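Local coordinates for polar amino acid ABC uptake transporter substrate binding protein (Streptococcus thermophilus LMG 18311, PDB 3HV1) that probably binds a polar amino acid outside the cell and delivers it to its ABC uptake transporter, at residues A[105-110]-A[182-187]. Sequence-based numbering, arbitrary orientation.
Sequences MVNEQV and DRVYAN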
loop_
_atom_site.group_PDB
_atom_site.type_symbol
_atom_site.label_atom_id
_atom_site.label_comp_id
_atom_site.label_asym_id
_atom_site.label_seq_id
_atom_site.Cartn_x
_atom_site.Cartn_y
_atom_site.Cartn_z
HETATM N N MSE A 105 -8.876 5.612 -3.749
HETATM C CA MSE A 105 -9.631 6.280 -2.698
HETATM C C MSE A 105 -10.040 5.324 -1.588
HETATM O O MSE A 105 -10.168 4.117 -1.803
HETATM C CB MSE A 105 -10.864 7.006 -3.269
HETATM C CG MSE A 105 -12.214 6.280 -3.124
HETATM SE SE MSE A 105 -13.778 7.388 -3.386
HETATM C CE MSE A 105 -14.002 8.046 -1.582
ATOM N N VAL A 106 -10.219 5.872 -0.391
ATOM C CA VAL A 106 -10.611 5.060 0.741
ATOM C C VAL A 106 -12.028 5.347 1.171
ATOM O O VAL A 106 -12.431 6.497 1.306
ATOM C CB VAL A 106 -9.687 5.280 1.962
ATOM C CG1 VAL A 106 -10.221 4.503 3.161
ATOM C CG2 VAL A 106 -8.284 4.832 1.634
ATOM N N ASN A 107 -12.792 4.281 1.364
ATOM C CA ASN A 107 -14.149 4.430 1.832
ATOM C C ASN A 107 -14.170 3.859 3.235
ATOM O O ASN A 107 -13.548 2.834 3.509
ATOM C CB ASN A 107 -15.135 3.682 0.953
ATOM C CG ASN A 107 -16.547 3.809 1.461
ATOM O OD1 ASN A 107 -16.970 4.895 1.875
ATOM N ND2 ASN A 107 -17.290 2.707 1.443
ATOM N N GLU A 108 -14.870 4.539 4.127
ATOM C CA GLU A 108 -14.954 4.099 5.508
ATOM C C GLU A 108 -16.157 4.778 6.138
ATOM O O GLU A 108 -16.715 5.711 5.572
ATOM C CB GLU A 108 -13.686 4.508 6.265
ATOM C CG GLU A 108 -13.562 6.015 6.474
ATOM C CD GLU A 108 -12.270 6.405 7.155
ATOM O OE1 GLU A 108 -11.911 5.762 8.165
ATOM O OE2 GLU A 108 -11.616 7.361 6.690
ATOM N N GLN A 109 -16.561 4.296 7.305
ATOM C CA GLN A 109 -17.688 4.892 8.001
ATOM C C GLN A 109 -17.244 6.252 8.515
ATOM O O GLN A 109 -16.133 6.388 9.037
ATOM C CB GLN A 109 -18.104 4.024 9.193
ATOM C CG GLN A 109 -18.619 2.667 8.799
ATOM C CD GLN A 109 -19.746 2.767 7.798
ATOM O OE1 GLN A 109 -20.731 3.464 8.026
ATOM N NE2 GLN A 109 -19.609 2.071 6.681
ATOM N N VAL A 110 -18.097 7.258 8.335
ATOM C CA VAL A 110 -17.804 8.595 8.831
ATOM C C VAL A 110 -18.939 9.007 9.748
ATOM O O VAL A 110 -20.079 8.571 9.567
ATOM C CB VAL A 110 -17.698 9.639 7.695
ATOM C CG1 VAL A 110 -16.468 9.342 6.832
ATOM C CG2 VAL A 110 -18.973 9.642 6.858
ATOM N N ASP A 182 -21.441 5.516 5.271
ATOM C CA ASP A 182 -20.256 5.406 4.422
ATOM C C ASP A 182 -19.828 6.776 3.908
ATOM O O ASP A 182 -20.660 7.585 3.514
ATOM C CB ASP A 182 -20.520 4.532 3.193
ATOM C CG ASP A 182 -20.717 3.057 3.530
ATOM O OD1 ASP A 182 -20.044 2.226 2.890
ATOM O OD2 ASP A 182 -21.539 2.734 4.401
ATOM N N ARG A 183 -18.521 7.005 3.884
ATOM C CA ARG A 183 -17.964 8.250 3.380
ATOM C C ARG A 183 -18.525 8.525 1.982
ATOM O O ARG A 183 -18.995 9.628 1.715
ATOM C CB ARG A 183 -16.447 8.139 3.302
ATOM C CG ARG A 183 -15.755 9.395 2.817
ATOM C CD ARG A 183 -14.319 9.101 2.433
ATOM N NE ARG A 183 -13.576 10.325 2.163
ATOM C CZ ARG A 183 -12.314 10.351 1.748
ATOM N NH1 ARG A 183 -11.655 9.215 1.549
ATOM N NH2 ARG A 183 -11.706 11.511 1.554
ATOM N N VAL A 184 -18.490 7.533 1.089
ATOM C CA VAL A 184 -19.005 7.758 -0.269
ATOM C C VAL A 184 -20.433 8.309 -0.317
ATOM O O VAL A 184 -20.762 9.089 -1.211
ATOM C CB VAL A 184 -18.972 6.477 -1.173
ATOM C CG1 VAL A 184 -17.552 6.179 -1.608
ATOM C CG2 VAL A 184 -19.611 5.290 -0.452
ATOM N N TYR A 185 -21.282 7.916 0.629
ATOM C CA TYR A 185 -22.656 8.417 0.646
ATOM C C TYR A 185 -22.745 9.780 1.318
ATOM O O TYR A 185 -23.437 10.679 0.842
ATOM C CB TYR A 185 -23.583 7.443 1.384
ATOM C CG TYR A 185 -23.632 6.062 0.770
ATOM C CD1 TYR A 185 -23.821 5.897 -0.601
ATOM C CD2 TYR A 185 -23.479 4.921 1.559
ATOM C CE1 TYR A 185 -23.850 4.628 -1.177
ATOM C CE2 TYR A 185 -23.505 3.647 0.999
ATOM C CZ TYR A 185 -23.687 3.508 -0.376
ATOM O OH TYR A 185 -23.680 2.252 -0.950
ATOM N N ALA A 186 -22.063 9.923 2.446
ATOM C CA ALA A 186 -22.071 11.187 3.176
ATOM C C ALA A 186 -21.633 12.332 2.271
ATOM O O ALA A 186 -22.364 13.306 2.078
ATOM C CB ALA A 186 -21.133 11.096 4.396
ATOM N N ASN A 187 -20.438 12.218 1.706
ATOM C CA ASN A 187 -19.921 13.282 0.849
ATOM C C ASN A 187 -20.719 13.490 -0.426
ATOM O O ASN A 187 -20.933 14.622 -0.852
ATOM C CB ASN A 187 -18.455 13.018 0.518
ATOM C CG ASN A 187 -17.533 13.400 1.653
ATOM O OD1 ASN A 187 -16.970 14.505 1.674
ATOM N ND2 ASN A 187 -17.390 12.510 2.617
HETATM O O HOH W 1 -9.380 8.425 0.259
HETATM O O HOH W 2 -23.186 2.742 6.962
#
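Arg183 opens helix 183-192 and illustrates how one long side chain can lash a helix start to a crossing strand. Its backbone N donates to Glu108 O (2.8 Å), in the carbonyl plane. Arg183 CB lies 3.3 Å from Glu108 O and, with CG, packs on Val110 CG1; with CG anti to the backbone N (chi1 -179°) the chain runs extended back along 105-110. Arg183 CD passes Val106 O at 3.4 Å, and Arg183 NH1 takes a lone pair of that oxygen at 2.8 Å. A water joins NH1 to Val106 N, Met105 CE meets the tip, and NH2 forms a salt bridge with Glu249. Beside this arm, Asn107 OD1 accepts a hydrogen bond from Val184 N (3.1 Å, 170°), from above the amide plane. Asn107 ND2 binds Asp182 OD1 on the anti lone pair as well as Glu209; with both ends held, the amide's rotation is fixed. Gln109 NE2 hydrogen-bonds to Asp182 OD2 from above the carboxylate (3.1 Å). In this family 3 solute-binding fold, Asp182 is the last residue of strand 178-182, antiparallel to 105-114, and the N-cap of a helix crossing 105-107 at 95°; strands 199-203 and 209-215 also pair with 105-114.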